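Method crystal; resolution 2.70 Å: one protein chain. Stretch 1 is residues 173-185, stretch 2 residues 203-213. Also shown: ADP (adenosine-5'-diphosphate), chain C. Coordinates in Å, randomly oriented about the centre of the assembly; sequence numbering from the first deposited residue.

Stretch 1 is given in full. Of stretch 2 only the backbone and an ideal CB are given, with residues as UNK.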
# COMPACT_ATOMS: atom_id res chain seq x y z
N LYS A 173 15.13 -11.42 0.07
CA LYS A 173 14.83 -12.79 -0.31
C LYS A 173 13.77 -12.79 -1.43
O LYS A 173 13.91 -13.53 -2.42
CB LYS A 173 14.38 -13.61 0.89
CG LYS A 173 15.44 -13.70 1.98
CD LYS A 173 15.11 -14.75 3.00
CE LYS A 173 16.06 -14.68 4.18
NZ LYS A 173 15.58 -15.55 5.30
N ILE A 174 12.75 -11.96 -1.29
CA ILE A 174 11.72 -11.90 -2.31
C ILE A 174 12.35 -11.51 -3.65
O ILE A 174 12.18 -12.18 -4.68
CB ILE A 174 10.60 -10.94 -1.89
CG1 ILE A 174 9.78 -11.57 -0.77
CG2 ILE A 174 9.70 -10.64 -3.07
CD1 ILE A 174 8.65 -10.68 -0.24
N ILE A 175 13.13 -10.44 -3.63
CA ILE A 175 13.79 -9.99 -4.84
C ILE A 175 14.52 -11.14 -5.54
O ILE A 175 14.46 -11.27 -6.76
CB ILE A 175 14.74 -8.84 -4.52
CG1 ILE A 175 13.93 -7.54 -4.34
CG2 ILE A 175 15.76 -8.68 -5.59
CD1 ILE A 175 14.71 -6.42 -3.65
N LYS A 176 15.21 -11.98 -4.78
CA LYS A 176 15.87 -13.12 -5.37
C LYS A 176 14.85 -14.03 -6.01
O LYS A 176 15.06 -14.49 -7.12
CB LYS A 176 16.64 -13.91 -4.34
CG LYS A 176 18.02 -13.38 -3.99
CD LYS A 176 18.41 -13.96 -2.63
CE LYS A 176 19.87 -13.86 -2.34
NZ LYS A 176 20.21 -14.65 -1.11
N GLU A 177 13.75 -14.31 -5.32
CA GLU A 177 12.74 -15.20 -5.90
C GLU A 177 12.23 -14.61 -7.21
O GLU A 177 12.16 -15.30 -8.21
CB GLU A 177 11.60 -15.56 -4.91
CG GLU A 177 11.78 -16.93 -4.23
CD GLU A 177 10.89 -17.15 -2.97
OE1 GLU A 177 9.70 -16.72 -2.96
OE2 GLU A 177 11.39 -17.77 -1.99
N LYS A 178 11.94 -13.32 -7.21
CA LYS A 178 11.38 -12.63 -8.38
C LYS A 178 12.32 -12.67 -9.57
O LYS A 178 11.90 -12.92 -10.71
CB LYS A 178 11.04 -11.18 -8.03
CG LYS A 178 9.79 -11.04 -7.18
CD LYS A 178 8.64 -11.78 -7.82
CE LYS A 178 7.43 -11.81 -6.93
NZ LYS A 178 6.24 -12.18 -7.71
N LEU A 179 13.60 -12.43 -9.33
CA LEU A 179 14.57 -12.50 -10.40
C LEU A 179 14.60 -13.90 -11.06
O LEU A 179 14.73 -14.00 -12.27
CB LEU A 179 15.95 -12.05 -9.91
CG LEU A 179 16.08 -10.53 -9.69
CD1 LEU A 179 17.41 -10.20 -9.03
CD2 LEU A 179 15.90 -9.71 -10.98
N LYS A 180 14.48 -14.97 -10.27
CA LYS A 180 14.34 -16.30 -10.85
C LYS A 180 13.01 -16.48 -11.57
O LYS A 180 12.95 -17.13 -12.60
CB LYS A 180 14.47 -17.38 -9.79
CG LYS A 180 15.88 -17.73 -9.40
CD LYS A 180 15.95 -18.11 -7.91
CE LYS A 180 17.38 -18.47 -7.50
NZ LYS A 180 17.54 -18.42 -6.00
N GLU A 181 11.93 -15.92 -11.02
CA GLU A 181 10.61 -15.98 -11.67
C GLU A 181 10.68 -15.41 -13.09
O GLU A 181 10.16 -16.00 -14.02
CB GLU A 181 9.58 -15.15 -10.90
CG GLU A 181 8.58 -15.94 -10.10
CD GLU A 181 7.34 -15.12 -9.76
OE1 GLU A 181 6.50 -14.92 -10.66
OE2 GLU A 181 7.20 -14.70 -8.58
N PHE A 182 11.31 -14.25 -13.22
CA PHE A 182 11.31 -13.55 -14.49
C PHE A 182 12.60 -13.75 -15.29
O PHE A 182 12.90 -13.00 -16.23
CB PHE A 182 10.95 -12.07 -14.27
CG PHE A 182 9.56 -11.88 -13.77
CD1 PHE A 182 8.49 -11.91 -14.66
CD2 PHE A 182 9.31 -11.74 -12.41
CE1 PHE A 182 7.17 -11.77 -14.18
CE2 PHE A 182 8.01 -11.59 -11.94
CZ PHE A 182 6.94 -11.61 -12.82
N ASN A 183 13.33 -14.80 -14.95
CA ASN A 183 14.52 -15.18 -15.67
C ASN A 183 15.57 -14.08 -15.77
O ASN A 183 16.01 -13.71 -16.86
CB ASN A 183 14.18 -15.70 -17.06
CG ASN A 183 15.41 -16.20 -17.82
OD1 ASN A 183 16.31 -16.77 -17.21
ND2 ASN A 183 15.46 -15.97 -19.13
N LEU A 184 15.95 -13.52 -14.64
CA LEU A 184 17.06 -12.60 -14.63
C LEU A 184 18.11 -13.21 -13.76
O LEU A 184 17.90 -14.25 -13.15
CB LEU A 184 16.65 -11.22 -14.16
CG LEU A 184 15.77 -10.50 -15.19
CD1 LEU A 184 15.35 -9.13 -14.70
CD2 LEU A 184 16.48 -10.40 -16.51
N GLU A 185 19.28 -12.61 -13.74
CA GLU A 185 20.39 -13.18 -13.04
C GLU A 185 20.52 -12.58 -11.66
O GLU A 185 20.31 -11.37 -11.50
CB GLU A 185 21.66 -12.92 -13.82
CG GLU A 185 22.58 -14.11 -13.91
CD GLU A 185 23.81 -13.81 -14.74
OE1 GLU A 185 23.65 -13.63 -15.97
OE2 GLU A 185 24.93 -13.77 -14.16
N UNK A 203 6.37 -2.83 -7.01
CA UNK A 203 7.43 -1.97 -7.51
C UNK A 203 8.58 -2.82 -8.05
O UNK A 203 9.25 -2.46 -9.02
CB UNK A 203 7.92 -1.03 -6.41
N UNK A 204 8.79 -3.97 -7.43
CA UNK A 204 9.81 -4.89 -7.87
C UNK A 204 9.47 -5.42 -9.26
O UNK A 204 10.31 -5.46 -10.14
CB UNK A 204 9.96 -6.04 -6.87
N UNK A 205 8.22 -5.83 -9.45
CA UNK A 205 7.79 -6.30 -10.76
C UNK A 205 7.80 -5.16 -11.79
O UNK A 205 8.16 -5.36 -12.95
CB UNK A 205 6.39 -6.92 -10.66
N UNK A 206 7.43 -3.97 -11.34
CA UNK A 206 7.49 -2.80 -12.20
C UNK A 206 8.90 -2.54 -12.71
O UNK A 206 9.11 -2.31 -13.91
CB UNK A 206 6.97 -1.57 -11.45
N UNK A 207 9.88 -2.57 -11.82
CA UNK A 207 11.27 -2.40 -12.24
C UNK A 207 11.70 -3.54 -13.15
O UNK A 207 12.34 -3.31 -14.17
CB UNK A 207 12.19 -2.32 -11.02
N UNK A 208 11.34 -4.77 -12.79
CA UNK A 208 11.72 -5.92 -13.59
C UNK A 208 11.17 -5.81 -15.02
O UNK A 208 11.88 -6.07 -15.97
CB UNK A 208 11.22 -7.21 -12.93
N UNK A 209 9.91 -5.37 -15.15
CA UNK A 209 9.29 -5.18 -16.46
C UNK A 209 10.16 -4.24 -17.29
O UNK A 209 10.42 -4.50 -18.46
CB UNK A 209 7.87 -4.63 -16.32
N UNK A 210 10.62 -3.16 -16.68
CA UNK A 210 11.45 -2.18 -17.37
C UNK A 210 12.80 -2.77 -17.69
O UNK A 210 13.41 -2.44 -18.71
CB UNK A 210 11.61 -0.91 -16.53
N UNK A 211 13.29 -3.64 -16.83
CA UNK A 211 14.60 -4.24 -17.07
C UNK A 211 14.56 -5.21 -18.24
O UNK A 211 15.48 -5.23 -19.05
CB UNK A 211 15.09 -4.96 -15.81
N UNK A 212 13.48 -5.99 -18.35
CA UNK A 212 13.37 -6.93 -19.46
C UNK A 212 13.20 -6.18 -20.78
O UNK A 212 13.55 -6.68 -21.85
CB UNK A 212 12.20 -7.89 -19.24
N UNK A 213 12.65 -4.98 -20.70
CA UNK A 213 12.35 -4.21 -21.90
C UNK A 213 13.56 -3.48 -22.41
O UNK A 213 13.89 -3.57 -23.58
CB UNK A 213 11.22 -3.21 -21.63
PB ADP C . -1.06 -6.43 1.09
O1B ADP C . -2.31 -7.34 1.06
O2B ADP C . -0.53 -6.15 2.46
O3B ADP C . -1.19 -5.23 0.20
PA ADP C . -0.26 -8.63 -0.34
O1A ADP C . -0.63 -9.75 0.61
O2A ADP C . -1.37 -8.31 -1.33
O3A ADP C . 0.10 -7.30 0.45
O5' ADP C . 1.10 -8.98 -1.08
C5' ADP C . 1.62 -8.13 -2.09
C4' ADP C . 2.51 -8.99 -2.95
O4' ADP C . 3.76 -9.24 -2.27
C3' ADP C . 1.86 -10.34 -3.14
O3' ADP C . 2.27 -10.78 -4.42
C2' ADP C . 2.51 -11.19 -2.06
O2' ADP C . 2.52 -12.59 -2.30
C1' ADP C . 3.90 -10.64 -1.99
N9 ADP C . 4.38 -10.84 -0.62
C8 ADP C . 4.05 -10.11 0.47
N7 ADP C . 4.68 -10.59 1.58
C5 ADP C . 5.40 -11.66 1.20
C6 ADP C . 6.28 -12.62 1.87
N6 ADP C . 6.53 -12.55 3.19
N1 ADP C . 6.84 -13.58 1.12
C2 ADP C . 6.62 -13.67 -0.21
N3 ADP C . 5.83 -12.81 -0.87
C4 ADP C . 5.20 -11.82 -0.24

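Stretch 2 is helical throughout and runs beside the helix of residues 173-181, the two axes approaching to 10.8 Å with an angle of 38° between their directions. Position 203 has nothing of stretch 1 within 5.5 Å of its ideal CB, so stretch 1 sets no demand there and many residues would do. It is Glu 203, whose OE1 is hydrogen-bonded elsewhere in the structure.

At position 204 CA-to-CB points toward stretch 1, and the ideal CB lies 4.9 Å from Ile 175 CG1 and 5.0 Å from Lys 178 CG. These are aliphatic surroundings with room for a few more carbons, suiting Ile, Leu, Val or Met. The residue is Ile 204, with chi1 m and chi2 t. Its CD1 reaches 3.5 Å from Ile 175 CG1 and 4.4 Å from Ile 174 CG2, while its CG2 packs 4.0 Å from Lys 178 CG.

Position 205 points sideways, its ideal CB 5.1 Å from Phe 182 CE2. The ammonium group of Lys 178 lies farther off, already paired with Glu 181 through a salt bridge of 2.8 Å from NZ to OE2. A second acid long enough to reach the amine would suit, as would a neutral acceptor such as Gln; a shorter side chain would leave the amine unmet from this side. Glu 205 extends to it, and Lys 178 NZ donates to Glu 205 OE2 at 2.8 Å in a second salt bridge, so that one lysine joins two carboxylates. The same OE2 lies near the plane of the Phe 182 ring, at its edge, 3.9 Å from CE2.

Positions 206 and 207 are out of reach of stretch 1, with none of its atoms within 5.5 Å of either ideal CB, so stretch 1 leaves both choices open. The helical phi/psi of -58/-48 at 206 does not require glycine, but Gly 206 is found; 207 is Lys 207, its NZ hydrogen-bonded elsewhere in the structure.

Position 208 points toward stretch 1, with Leu 184 CD1 and Phe 182 CD2 each 4.9 Å from the ideal CB. A branched or long aliphatic residue would suit this apolar setting. Ile 208 spreads across it: CG2 lies 3.8 Å from Phe 182 CB and 4.3 Å from Leu 184 CD1, and CD1 turns back to Lys 178 CB at 3.9 Å and Leu 179 CD2 at 4.1 Å.

At 209 CA-to-CB points away and a polar residue is easily accepted; it is Lys 209. Position 210 is out of reach, so polar and apolar residues would serve equally; it is Leu 210.

The ideal CB of 211 is 4.3 Å from Leu 184 CD1, favouring a small or medium apolar residue. Ile 211 meets that methyl with its CG2, 3.8 Å from Leu 184 CD1.

Position 212 points sideways with no stretch 1 atom near its CB, yet the carbonyl of Phe 182, just past the helix, is an acceptor within range of a long donor, Lys or Arg. Lys 212 bends to it, NZ donating to Phe 182 O at 2.8 Å, while its CD passes 4.0 Å from Leu 184 CD2. Position 213, out of reach, could again take almost any side chain; it is Leu 213.

Stretch 2, residues 203-213: EIEGKIKLIKL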
# COMPACT_ATOMS: atom_id res chain seq x y z
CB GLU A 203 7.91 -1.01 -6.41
CG GLU A 203 6.82 -0.05 -5.94
CD GLU A 203 7.23 0.79 -4.75
OE1 GLU A 203 8.39 0.63 -4.30
OE2 GLU A 203 6.40 1.61 -4.27
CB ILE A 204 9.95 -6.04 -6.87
CG1 ILE A 204 10.56 -5.53 -5.56
CG2 ILE A 204 10.81 -7.14 -7.44
CD1 ILE A 204 10.60 -6.57 -4.47
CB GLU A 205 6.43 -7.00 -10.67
CG GLU A 205 6.57 -8.43 -10.17
CD GLU A 205 5.26 -9.17 -10.05
OE1 GLU A 205 4.21 -8.62 -10.45
OE2 GLU A 205 5.29 -10.31 -9.53
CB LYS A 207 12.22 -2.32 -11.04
CG LYS A 207 12.12 -1.03 -10.26
CD LYS A 207 12.26 0.16 -11.14
CE LYS A 207 12.27 1.44 -10.30
NZ LYS A 207 12.01 2.66 -11.10
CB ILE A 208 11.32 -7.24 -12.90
CG1 ILE A 208 12.33 -7.59 -11.80
CG2 ILE A 208 11.25 -8.35 -13.88
CD1 ILE A 208 11.90 -8.71 -10.86
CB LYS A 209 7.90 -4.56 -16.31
CG LYS A 209 6.71 -5.49 -16.55
CD LYS A 209 6.47 -6.49 -15.41
CE LYS A 209 4.98 -6.97 -15.34
NZ LYS A 209 4.14 -6.11 -14.43
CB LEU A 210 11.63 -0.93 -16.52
CG LEU A 210 10.87 0.36 -16.87
CD1 LEU A 210 9.70 0.13 -17.86
CD2 LEU A 210 10.41 1.09 -15.60
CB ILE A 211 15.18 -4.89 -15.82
CG1 ILE A 211 15.64 -3.82 -14.84
CG2 ILE A 211 16.36 -5.75 -16.18
CD1 ILE A 211 15.70 -4.27 -13.39
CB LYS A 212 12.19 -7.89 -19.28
CG LYS A 212 12.07 -8.51 -17.91
CD LYS A 212 12.78 -9.81 -17.82
CE LYS A 212 11.89 -10.93 -18.24
NZ LYS A 212 12.74 -11.94 -18.87
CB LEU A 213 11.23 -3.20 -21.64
CG LEU A 213 10.94 -2.29 -22.84
CD1 LEU A 213 10.26 -3.05 -23.99
CD2 LEU A 213 10.10 -1.07 -22.44
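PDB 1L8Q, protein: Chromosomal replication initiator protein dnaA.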